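Local coordinates for protein beta-phenylalanine aminotransferase (Variovorax paradoxus, PDB 4AO9) that probably catalyses pyridoxal-5'-phosphate-dependent transfer of the amino group of beta-phenylalanine to a keto-acid acceptor, working as a two-chain assembly, at residues A[119-124]-A[319-324]; A[134-137]-A[142-145]; A[160-165]-A[306-311]; A[291-296]-A[328-333]. One frame throughout, in Å; residues are numbered along the deposited sequence.

Interaction 1: residues A[119-124]-A[319-324]; sequences GINLTG and GTFNNN. With PLP (pyridoxal-5'-phosphate), chain D.
N323 reaches across to the backbone of G124. Its ND2 donates to G124 O at 3.1 Å, and the acceptor lies close to the plane of the N323 amide. The donor stands above the carbonyl plane of G124, and the bond is bent, with 142° at the hydrogen. CG of N323 sits between the backbone N and the carbonyl carbon (chi1 72°), which aims the amide at the 119-124 loop. Water 1 accepts from G124 N and donates to N323 OD1 at 3.1 Å, bridging the two segments. Both ends of the amide have further partners: ND2 bonds E129, and OD1 bonds R61 of the second subunit. With an alanine here, the carbonyl of G124 would probably lose its side-chain donor, and R61 of the second subunit a partner.

The second meeting is looser. ND2 of N121 comes to the edge of the F321 ring, near its plane, 4.3 Å from CE1. That ND2 bonds G292 O of the second subunit. CG2 of T320 lies over the centre of one face of the same ring, 3.9 Å above it. The other branch of T320, OG1, bonds O2P of PLP at 2.7 Å, and T320 N holds the same oxygen at 2.9 Å. N324 closes the turn: its ND2 bonds F321 O at 167°, in the plane of that carbonyl.

G152 and T153 of the second subunit bind this same cofactor. A phosphate site completed by a threonine from the partner chain is characteristic of class-III, fold-type I aminotransferases.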
loop_
_atom_site.group_PDB
_atom_site.type_symbol
_atom_site.label_atom_id
_atom_site.label_comp_id
_atom_site.label_asym_id
_atom_site.label_seq_id
_atom_site.Cartn_x
_atom_site.Cartn_y
_atom_site.Cartn_z
ATOM N N GLY A 119 -10.574 -3.895 19.129
ATOM C CA GLY A 119 -10.443 -4.974 18.153
ATOM C C GLY A 119 -9.966 -4.459 16.804
ATOM O O GLY A 119 -10.414 -3.404 16.316
ATOM N N ILE A 120 -9.033 -5.204 16.198
ATOM C CA ILE A 120 -8.530 -4.888 14.847
ATOM C C ILE A 120 -8.988 -5.922 13.834
ATOM O O ILE A 120 -9.612 -6.921 14.196
ATOM C CB ILE A 120 -7.003 -4.728 14.831
ATOM C CG1 ILE A 120 -6.297 -6.069 15.118
ATOM C CG2 ILE A 120 -6.604 -3.617 15.825
ATOM C CD1 ILE A 120 -4.774 -6.009 14.858
ATOM N N ASN A 121 -8.690 -5.653 12.560
ATOM C CA ASN A 121 -9.086 -6.539 11.457
ATOM C C ASN A 121 -10.597 -6.789 11.449
ATOM O O ASN A 121 -11.058 -7.933 11.315
ATOM C CB ASN A 121 -8.303 -7.871 11.497
ATOM C CG ASN A 121 -6.787 -7.702 11.373
ATOM O OD1 ASN A 121 -6.052 -8.565 11.838
ATOM N ND2 ASN A 121 -6.323 -6.623 10.757
ATOM N N LEU A 122 -11.363 -5.704 11.587
ATOM C CA LEU A 122 -12.797 -5.797 11.849
ATOM C C LEU A 122 -13.668 -6.280 10.685
ATOM O O LEU A 122 -14.836 -6.600 10.886
ATOM C CB LEU A 122 -13.323 -4.475 12.429
ATOM C CG LEU A 122 -12.794 -4.082 13.811
ATOM C CD1 LEU A 122 -13.510 -2.812 14.279
ATOM C CD2 LEU A 122 -12.990 -5.205 14.816
ATOM N N THR A 123 -13.098 -6.352 9.485
ATOM C CA THR A 123 -13.765 -7.008 8.349
ATOM C C THR A 123 -15.139 -6.443 8.014
ATOM O O THR A 123 -16.089 -7.174 7.789
ATOM C CB THR A 123 -13.872 -8.550 8.543
ATOM O OG1 THR A 123 -12.695 -9.021 9.194
ATOM C CG2 THR A 123 -13.984 -9.241 7.202
ATOM N N GLY A 124 -15.221 -5.125 7.959
ATOM C CA GLY A 124 -16.469 -4.472 7.606
ATOM C C GLY A 124 -16.317 -2.977 7.607
ATOM O O GLY A 124 -15.262 -2.447 7.972
ATOM N N GLY A 319 -8.783 -3.790 -1.541
ATOM C CA GLY A 319 -7.574 -3.545 -0.746
ATOM C C GLY A 319 -7.751 -3.787 0.745
ATOM O O GLY A 319 -8.504 -3.085 1.410
ATOM N N THR A 320 -7.004 -4.745 1.277
ATOM C CA THR A 320 -7.254 -5.323 2.590
ATOM C C THR A 320 -7.219 -4.316 3.737
ATOM O O THR A 320 -8.119 -4.309 4.588
ATOM C CB THR A 320 -6.282 -6.475 2.840
ATOM O OG1 THR A 320 -6.442 -7.425 1.787
ATOM C CG2 THR A 320 -6.585 -7.169 4.167
ATOM N N PHE A 321 -6.204 -3.462 3.755
ATOM C CA PHE A 321 -5.965 -2.623 4.920
ATOM C C PHE A 321 -6.507 -1.195 4.801
ATOM O O PHE A 321 -6.277 -0.376 5.695
ATOM C CB PHE A 321 -4.480 -2.684 5.338
ATOM C CG PHE A 321 -4.017 -4.074 5.686
ATOM C CD1 PHE A 321 -4.352 -4.645 6.914
ATOM C CD2 PHE A 321 -3.262 -4.816 4.769
ATOM C CE1 PHE A 321 -3.939 -5.948 7.239
ATOM C CE2 PHE A 321 -2.842 -6.119 5.087
ATOM C CZ PHE A 321 -3.186 -6.674 6.319
ATOM N N ASN A 322 -7.268 -0.922 3.741
ATOM C CA ASN A 322 -7.634 0.470 3.403
ATOM C C ASN A 322 -8.303 1.237 4.522
ATOM O O ASN A 322 -8.008 2.424 4.723
ATOM C CB ASN A 322 -8.538 0.529 2.171
ATOM C CG ASN A 322 -7.923 -0.127 0.963
ATOM O OD1 ASN A 322 -7.154 -1.075 1.084
ATOM N ND2 ASN A 322 -8.280 0.354 -0.208
ATOM N N ASN A 323 -9.209 0.576 5.242
ATOM C CA ASN A 323 -10.006 1.255 6.265
ATOM C C ASN A 323 -9.642 0.800 7.673
ATOM O O ASN A 323 -10.444 0.916 8.602
ATOM C CB ASN A 323 -11.507 1.063 5.980
ATOM C CG ASN A 323 -11.997 -0.352 6.266
ATOM O OD1 ASN A 323 -11.225 -1.310 6.248
ATOM N ND2 ASN A 323 -13.295 -0.485 6.527
ATOM N N ASN A 324 -8.411 0.322 7.856
ATOM C CA ASN A 324 -8.054 -0.288 9.132
ATOM C C ASN A 324 -8.207 0.692 10.284
ATOM O O ASN A 324 -7.883 1.870 10.145
ATOM C CB ASN A 324 -6.654 -0.895 9.077
ATOM C CG ASN A 324 -5.572 0.123 9.244
ATOM O OD1 ASN A 324 -5.232 0.521 10.368
ATOM N ND2 ASN A 324 -4.991 0.549 8.119
HETATM N N1 PLP D . -3.225 -11.531 -4.104
HETATM C C2 PLP D . -4.037 -12.372 -3.453
HETATM C C2A PLP D . -4.007 -13.835 -3.911
HETATM C C3 PLP D . -4.829 -11.926 -2.395
HETATM O O3 PLP D . -5.569 -12.729 -1.804
HETATM C C4 PLP D . -4.795 -10.570 -2.018
HETATM C C4A PLP D . -5.618 -9.990 -0.868
HETATM C C5 PLP D . -3.955 -9.732 -2.756
HETATM C C6 PLP D . -3.180 -10.230 -3.798
HETATM C C5A PLP D . -3.887 -8.227 -2.451
HETATM O O4P PLP D . -3.353 -7.832 -1.266
HETATM P P PLP D . -3.799 -6.363 -0.736
HETATM O O1P PLP D . -2.950 -6.190 0.565
HETATM O O2P PLP D . -5.312 -6.417 -0.420
HETATM O O3P PLP D . -3.433 -5.341 -1.772
HETATM O O HOH W 1 -12.308 -3.868 7.547
#

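Interaction 2: residues A[134-137]-A[142-145]; sequences RLIC and QIEQ
C137 near the end of helix 129-139 packs against I143, where the chain turns back to enter the edge strand 145-149. The strand is an outermost one, within this chain, of the mixed seven-stranded sheet of the fold-type I aminotransferase large domain, and the helix packs on that sheet. The contact is made by van der Waals packing, with no hydrogen bond between the two segments.

The first shell centres on the carbonyl of I143. CB of C137 lies 3.4 Å from I143 O. CA of C137 makes a long CA-H...O contact to the same oxygen, with 122° at the hydrogen. SG is anti to the carbonyl carbon of its own residue (chi1 -68°), which carries it over the strand entry. There SG also lies 3.4 Å from I143 O, and meets CG2 of I143 at 3.9 Å. E144 O is a more distant neighbour of SG, at 3.8 Å. One residue earlier, CG2 of I136 meets CD1 of I143 at 4.3 Å. I143 therefore uses both branches: CG2 for the cysteine and the CG1-CD1 arm for the isoleucine.

The second shell holds both partners against the sheet. I136 and I143 both rest on L285 of strand 282-286, and I136 and C137 both touch L146. Y54 of the second subunit packs on C137. Beyond I143 the chain forms a classic beta bulge, with E144 and Q145 both facing G300. E144 turns its CB away from the helix, and its OE1 bonds A302 N. Further along the backbone, the contact ends where SG of C137 lies 4.2 Å from CA of Q145.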
loop_
_atom_site.group_PDB
_atom_site.type_symbol
_atom_site.label_atom_id
_atom_site.label_comp_id
_atom_site.label_asym_id
_atom_site.label_seq_id
_atom_site.Cartn_x
_atom_site.Cartn_y
_atom_site.Cartn_z
ATOM N N ARG A 134 -14.922 12.410 6.616
ATOM C CA ARG A 134 -15.581 13.709 6.775
ATOM C C ARG A 134 -14.582 14.824 7.090
ATOM O O ARG A 134 -14.643 15.908 6.500
ATOM C CB ARG A 134 -16.665 13.620 7.850
ATOM C CG ARG A 134 -17.249 14.972 8.240
ATOM C CD ARG A 134 -18.441 14.823 9.152
ATOM N NE ARG A 134 -19.030 16.137 9.397
ATOM C CZ ARG A 134 -20.218 16.349 9.959
ATOM N NH1 ARG A 134 -20.975 15.329 10.352
ATOM N NH2 ARG A 134 -20.652 17.594 10.123
ATOM N N LEU A 135 -13.667 14.553 8.016
ATOM C CA LEU A 135 -12.650 15.529 8.393
ATOM C C LEU A 135 -11.827 15.959 7.182
ATOM O O LEU A 135 -11.585 17.152 6.976
ATOM C CB LEU A 135 -11.729 14.949 9.471
ATOM C CG LEU A 135 -10.793 15.960 10.140
ATOM C CD1 LEU A 135 -11.565 16.949 11.011
ATOM C CD2 LEU A 135 -9.792 15.231 10.995
ATOM N N ILE A 136 -11.429 14.991 6.362
ATOM C CA ILE A 136 -10.603 15.308 5.205
ATOM C C ILE A 136 -11.375 16.131 4.168
ATOM O O ILE A 136 -10.840 17.109 3.632
ATOM C CB ILE A 136 -10.000 14.033 4.583
ATOM C CG1 ILE A 136 -8.976 13.420 5.548
ATOM C CG2 ILE A 136 -9.371 14.353 3.236
ATOM C CD1 ILE A 136 -8.588 11.966 5.177
ATOM N N CYS A 137 -12.621 15.745 3.898
ATOM C CA CYS A 137 -13.458 16.474 2.948
ATOM C C CYS A 137 -13.700 17.906 3.413
ATOM O O CYS A 137 -13.789 18.817 2.593
ATOM C CB CYS A 137 -14.789 15.754 2.727
ATOM S SG CYS A 137 -14.612 14.171 1.846
ATOM N N GLN A 142 -12.255 20.679 -2.107
ATOM C CA GLN A 142 -12.186 20.158 -3.478
ATOM C C GLN A 142 -12.348 18.638 -3.514
ATOM O O GLN A 142 -12.487 18.044 -4.588
ATOM C CB GLN A 142 -10.877 20.566 -4.170
ATOM C CG GLN A 142 -9.619 19.915 -3.588
ATOM C CD GLN A 142 -8.983 20.716 -2.463
ATOM O OE1 GLN A 142 -9.655 21.185 -1.537
ATOM N NE2 GLN A 142 -7.662 20.868 -2.539
ATOM N N ILE A 143 -12.336 18.023 -2.329
ATOM C CA ILE A 143 -12.602 16.589 -2.205
ATOM C C ILE A 143 -14.041 16.429 -1.705
ATOM O O ILE A 143 -14.336 16.662 -0.524
ATOM C CB ILE A 143 -11.592 15.912 -1.259
ATOM C CG1 ILE A 143 -10.170 16.071 -1.817
ATOM C CG2 ILE A 143 -11.960 14.443 -1.039
ATOM C CD1 ILE A 143 -9.078 15.564 -0.882
ATOM N N GLU A 144 -14.944 16.093 -2.624
ATOM C CA GLU A 144 -16.368 15.942 -2.300
ATOM C C GLU A 144 -16.630 14.572 -1.695
ATOM O O GLU A 144 -17.426 14.445 -0.751
ATOM C CB GLU A 144 -17.245 16.158 -3.539
ATOM C CG GLU A 144 -17.108 17.565 -4.092
ATOM C CD GLU A 144 -17.889 17.827 -5.361
ATOM O OE1 GLU A 144 -18.394 16.892 -6.022
ATOM O OE2 GLU A 144 -18.030 19.030 -5.688
ATOM N N GLN A 145 -16.003 13.549 -2.276
ATOM C CA GLN A 145 -15.951 12.213 -1.679
ATOM C C GLN A 145 -14.567 11.643 -1.911
ATOM O O GLN A 145 -13.853 12.079 -2.816
ATOM C CB GLN A 145 -16.962 11.272 -2.316
ATOM C CG GLN A 145 -18.411 11.669 -2.124
ATOM C CD GLN A 145 -19.338 10.621 -2.675
ATOM O OE1 GLN A 145 -19.059 10.002 -3.704
ATOM N NE2 GLN A 145 -20.431 10.384 -1.975
#

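Interaction 3: residues A[160-165]-A[306-311]; sequences LTAALH and ALFDPR
The F308 ring meets helix 152-167 with its edge. CB of A162 lies in the plane of the ring, 3.7 Å from CE2 and 4.0 Å from CZ. F308 also makes an edge-to-face pair with F298 of the same chain, and M158 and H317 touch it as well. The ring of H165 is likewise met at an edge, near its plane: CD2 of L307 lies 4.0 Å from its CD2.

These contacts join the helix after strand 145-149 to the short 3-10 segment 306-308, in the large domain of a fold-type I aminotransferase. They are plain packing, with no hydrogen bond between the segments. L307 sits between two partners. Its CG is anti to the carbonyl carbon (chi1 -71°), and its two methyls divide the work. CD1 comes to the backbone of the helix, 3.6 Å from A162 O, while CD2 takes the histidine edge. H165 and L307 run obliquely past each other. P314 and L315 also touch the histidine, and F166 covers part of L307.

Behind the 3-10 segment the chain is held by its own charges. D309 starts an Asx turn, with OD1 accepting from R311 N. The guanidinium of R311 approaches the carboxylate side-on, one nitrogen to each oxygen. NE reaches the syn lone pair of OD1, nearly straight at 176°. The salt bridge is completed where NH2 of R311 lies 2.8 Å from OD2 of D309, and that oxygen stands 17° out of the guanidinium plane.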
loop_
_atom_site.group_PDB
_atom_site.type_symbol
_atom_site.label_atom_id
_atom_site.label_comp_id
_atom_site.label_asym_id
_atom_site.label_seq_id
_atom_site.Cartn_x
_atom_site.Cartn_y
_atom_site.Cartn_z
ATOM N N LEU A 160 -5.560 7.769 -11.348
ATOM C CA LEU A 160 -5.335 7.575 -12.785
ATOM C C LEU A 160 -6.342 6.618 -13.395
ATOM O O LEU A 160 -6.923 6.890 -14.451
ATOM C CB LEU A 160 -3.901 7.110 -13.067
ATOM C CG LEU A 160 -2.792 8.114 -12.763
ATOM C CD1 LEU A 160 -1.435 7.452 -12.996
ATOM C CD2 LEU A 160 -2.955 9.395 -13.620
ATOM N N THR A 161 -6.569 5.493 -12.731
ATOM C CA THR A 161 -7.503 4.484 -13.188
ATOM C C THR A 161 -8.895 5.090 -13.325
ATOM O O THR A 161 -9.591 4.861 -14.329
ATOM C CB THR A 161 -7.518 3.343 -12.155
ATOM O OG1 THR A 161 -6.217 2.747 -12.131
ATOM C CG2 THR A 161 -8.552 2.294 -12.515
ATOM N N ALA A 162 -9.290 5.871 -12.323
ATOM C CA ALA A 162 -10.586 6.547 -12.347
ATOM C C ALA A 162 -10.701 7.463 -13.557
ATOM O O ALA A 162 -11.726 7.470 -14.255
ATOM C CB ALA A 162 -10.779 7.345 -11.065
ATOM N N ALA A 163 -9.660 8.253 -13.795
ATOM C CA ALA A 163 -9.688 9.233 -14.879
ATOM C C ALA A 163 -9.750 8.573 -16.254
ATOM O O ALA A 163 -10.503 9.032 -17.133
ATOM C CB ALA A 163 -8.495 10.155 -14.776
ATOM N N LEU A 164 -8.984 7.492 -16.437
ATOM C CA LEU A 164 -9.003 6.771 -17.712
ATOM C C LEU A 164 -10.422 6.280 -17.995
ATOM O O LEU A 164 -10.925 6.437 -19.103
ATOM C CB LEU A 164 -8.029 5.584 -17.727
ATOM C CG LEU A 164 -6.521 5.778 -17.600
ATOM C CD1 LEU A 164 -5.782 4.579 -18.186
ATOM C CD2 LEU A 164 -6.018 7.023 -18.256
ATOM N N HIS A 165 -11.075 5.714 -16.982
ATOM C CA HIS A 165 -12.403 5.158 -17.179
ATOM C C HIS A 165 -13.444 6.255 -17.379
ATOM O O HIS A 165 -14.320 6.153 -18.253
ATOM C CB HIS A 165 -12.818 4.242 -16.022
ATOM C CG HIS A 165 -13.948 3.330 -16.381
ATOM N ND1 HIS A 165 -13.749 2.119 -17.006
ATOM C CD2 HIS A 165 -15.291 3.479 -16.263
ATOM C CE1 HIS A 165 -14.920 1.548 -17.234
ATOM N NE2 HIS A 165 -15.871 2.350 -16.790
ATOM N N ALA A 306 -18.183 8.477 -8.131
ATOM C CA ALA A 306 -19.355 7.619 -8.282
ATOM C C ALA A 306 -19.042 6.345 -9.062
ATOM O O ALA A 306 -19.760 5.336 -8.935
ATOM C CB ALA A 306 -20.479 8.381 -8.948
ATOM N N LEU A 307 -17.960 6.369 -9.842
ATOM C CA LEU A 307 -17.536 5.163 -10.554
ATOM C C LEU A 307 -17.304 4.013 -9.583
ATOM O O LEU A 307 -17.418 2.849 -9.971
ATOM C CB LEU A 307 -16.256 5.425 -11.342
ATOM C CG LEU A 307 -16.406 6.318 -12.571
ATOM C CD1 LEU A 307 -15.048 6.592 -13.200
ATOM C CD2 LEU A 307 -17.353 5.672 -13.559
ATOM N N PHE A 308 -16.974 4.345 -8.335
ATOM C CA PHE A 308 -16.650 3.335 -7.314
ATOM C C PHE A 308 -17.770 3.015 -6.335
ATOM O O PHE A 308 -17.581 2.200 -5.439
ATOM C CB PHE A 308 -15.416 3.760 -6.513
ATOM C CG PHE A 308 -14.194 3.909 -7.345
ATOM C CD1 PHE A 308 -13.437 2.791 -7.683
ATOM C CD2 PHE A 308 -13.812 5.161 -7.826
ATOM C CE1 PHE A 308 -12.301 2.926 -8.466
ATOM C CE2 PHE A 308 -12.689 5.305 -8.619
ATOM C CZ PHE A 308 -11.923 4.180 -8.937
ATOM N N ASP A 309 -18.918 3.664 -6.474
ATOM C CA ASP A 309 -20.063 3.367 -5.601
ATOM C C ASP A 309 -20.527 1.945 -5.923
ATOM O O ASP A 309 -20.966 1.680 -7.038
ATOM C CB ASP A 309 -21.172 4.393 -5.868
ATOM C CG ASP A 309 -22.352 4.279 -4.912
ATOM O OD1 ASP A 309 -22.648 3.180 -4.396
ATOM O OD2 ASP A 309 -23.012 5.312 -4.703
ATOM N N PRO A 310 -20.405 1.007 -4.960
ATOM C CA PRO A 310 -20.712 -0.378 -5.317
ATOM C C PRO A 310 -22.172 -0.615 -5.701
ATOM O O PRO A 310 -22.482 -1.624 -6.341
ATOM C CB PRO A 310 -20.351 -1.166 -4.050
ATOM C CG PRO A 310 -19.469 -0.297 -3.272
ATOM C CD PRO A 310 -19.891 1.123 -3.583
ATOM N N ARG A 311 -23.061 0.303 -5.338
ATOM C CA ARG A 311 -24.465 0.180 -5.706
ATOM C C ARG A 311 -24.707 0.330 -7.207
ATOM O O ARG A 311 -25.607 -0.315 -7.755
ATOM C CB ARG A 311 -25.303 1.210 -4.955
ATOM C CG ARG A 311 -25.334 0.983 -3.457
ATOM C CD ARG A 311 -25.942 2.149 -2.713
ATOM N NE ARG A 311 -25.149 3.374 -2.837
ATOM C CZ ARG A 311 -25.463 4.529 -2.252
ATOM N NH1 ARG A 311 -26.553 4.626 -1.487
ATOM N NH2 ARG A 311 -24.691 5.592 -2.425
#

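Interaction 4: residues A[291-296]-A[328-333]; sequences GGMSFG and MAAGYA
M293 turns its CB toward A330 of helix 325-337. Segment 291-296 lies in the connection between strands 282-286 and 296-300 of the large-domain sheet in this fold-type I enzyme and runs into the latter, and the helix packs beside it. CB of M293 is still 4.6 Å from CB of A330. CG makes the contact, 3.5 Å from that same methyl. The chain then bends at chi2 (-65°) and chi3 (-60°). SD therefore runs past A330 instead of pressing on it, 4.7 Å from its CB. CE ends further off, at 5.8 Å. M293 also touches T327 of its own chain and M326 of the second subunit, at the dimer interface.

The backbones also meet at G291, whose CA is 4.0 Å from CA of G331. The lack of a side chain at G291 permits this approach. A side chain there would point at the helix and run into A330 O and G331 N. S294 O accepts from OG1 of T327, a second tie to the helix. The CA of G291 makes a CA-H...O contact of 3.6 Å with A330 O, at 143°.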
loop_
_atom_site.group_PDB
_atom_site.type_symbol
_atom_site.label_atom_id
_atom_site.label_comp_id
_atom_site.label_asym_id
_atom_site.label_seq_id
_atom_site.Cartn_x
_atom_site.Cartn_y
_atom_site.Cartn_z
ATOM N N GLY A 291 -1.762 9.901 10.382
ATOM C CA GLY A 291 -1.246 10.008 11.751
ATOM C C GLY A 291 0.090 9.334 11.981
ATOM O O GLY A 291 0.481 9.092 13.129
ATOM N N GLY A 292 0.793 9.037 10.892
ATOM C CA GLY A 292 2.044 8.298 10.940
ATOM C C GLY A 292 1.889 6.827 10.602
ATOM O O GLY A 292 2.877 6.103 10.505
ATOM N N MET A 293 0.648 6.386 10.399
ATOM C CA MET A 293 0.356 5.015 10.008
ATOM C C MET A 293 0.239 4.917 8.482
ATOM O O MET A 293 0.006 5.924 7.821
ATOM C CB MET A 293 -0.968 4.555 10.648
ATOM C CG MET A 293 -1.065 4.768 12.162
ATOM S SD MET A 293 0.115 3.768 13.083
ATOM C CE MET A 293 -0.384 2.112 12.615
ATOM N N SER A 294 0.380 3.710 7.938
ATOM C CA SER A 294 0.209 3.462 6.497
ATOM C C SER A 294 -1.074 4.117 6.016
ATOM O O SER A 294 -2.133 3.957 6.634
ATOM C CB SER A 294 0.118 1.963 6.226
ATOM O OG SER A 294 -1.035 1.413 6.849
ATOM N N PHE A 295 -0.987 4.882 4.934
ATOM C CA PHE A 295 -2.143 5.666 4.508
ATOM C C PHE A 295 -1.991 6.243 3.116
ATOM O O PHE A 295 -0.885 6.631 2.720
ATOM C CB PHE A 295 -2.345 6.848 5.476
ATOM C CG PHE A 295 -3.438 7.782 5.059
ATOM C CD1 PHE A 295 -4.747 7.535 5.454
ATOM C CD2 PHE A 295 -3.166 8.897 4.265
ATOM C CE1 PHE A 295 -5.776 8.374 5.054
ATOM C CE2 PHE A 295 -4.202 9.731 3.836
ATOM C CZ PHE A 295 -5.499 9.468 4.245
ATOM N N GLY A 296 -3.112 6.307 2.395
ATOM C CA GLY A 296 -3.268 7.200 1.245
ATOM C C GLY A 296 -4.754 7.462 1.056
ATOM O O GLY A 296 -5.601 6.804 1.679
ATOM N N MET A 328 -7.272 4.817 10.818
ATOM C CA MET A 328 -8.413 5.734 10.919
ATOM C C MET A 328 -8.361 6.511 12.236
ATOM O O MET A 328 -8.610 7.718 12.259
ATOM C CB MET A 328 -9.748 4.991 10.797
ATOM C CG MET A 328 -9.949 4.201 9.490
ATOM S SD MET A 328 -10.000 5.138 7.947
ATOM C CE MET A 328 -8.313 4.994 7.355
ATOM N N ALA A 329 -8.027 5.820 13.325
ATOM C CA ALA A 329 -7.923 6.461 14.636
ATOM C C ALA A 329 -6.742 7.432 14.687
ATOM O O ALA A 329 -6.882 8.570 15.154
ATOM C CB ALA A 329 -7.800 5.403 15.726
ATOM N N ALA A 330 -5.582 6.995 14.203
ATOM C CA ALA A 330 -4.376 7.821 14.290
ATOM C C ALA A 330 -4.510 9.071 13.435
ATOM O O ALA A 330 -4.138 10.172 13.857
ATOM C CB ALA A 330 -3.146 7.029 13.863
ATOM N N GLY A 331 -5.047 8.908 12.230
ATOM C CA GLY A 331 -5.231 10.040 11.334
ATOM C C GLY A 331 -6.135 11.095 11.942
ATOM O O GLY A 331 -5.811 12.286 11.927
ATOM N N TYR A 332 -7.276 10.662 12.476
ATOM C CA TYR A 332 -8.222 11.604 13.052
ATOM C C TYR A 332 -7.636 12.319 14.270
ATOM O O TYR A 332 -7.774 13.541 14.395
ATOM C CB TYR A 332 -9.530 10.894 13.406
ATOM C CG TYR A 332 -10.611 11.828 13.881
ATOM C CD1 TYR A 332 -11.470 12.435 12.973
ATOM C CD2 TYR A 332 -10.773 12.096 15.240
ATOM C CE1 TYR A 332 -12.464 13.297 13.394
ATOM C CE2 TYR A 332 -11.763 12.967 15.676
ATOM C CZ TYR A 332 -12.603 13.557 14.745
ATOM O OH TYR A 332 -13.594 14.414 15.175
ATOM N N ALA A 333 -6.976 11.567 15.150
ATOM C CA ALA A 333 -6.341 12.159 16.321
ATOM C C ALA A 333 -5.282 13.185 15.926
ATOM O O ALA A 333 -5.229 14.282 16.479
ATOM C CB ALA A 333 -5.742 11.082 17.192
#

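Interaction 4 touches both interaction 1 and interaction 2. It meets interaction 1 where N323 O lies 3.4 Å from CG of M328. It meets interaction 2 where CD2 of L135 is 3.8 Å from CD1 of Y332 and CD1 of I136 is 4.1 Å from CZ of F295. Across the dimer, F321 of interaction 1 packs on M293 of the second subunit. Interaction 3 touches none of the others; its nearest atoms come within about 5 Å of interaction 2. Only interaction 1 bonds the cofactor. The side chains of M293, I143 and F308 stay about 11, 14 and 14 Å from a bound PLP.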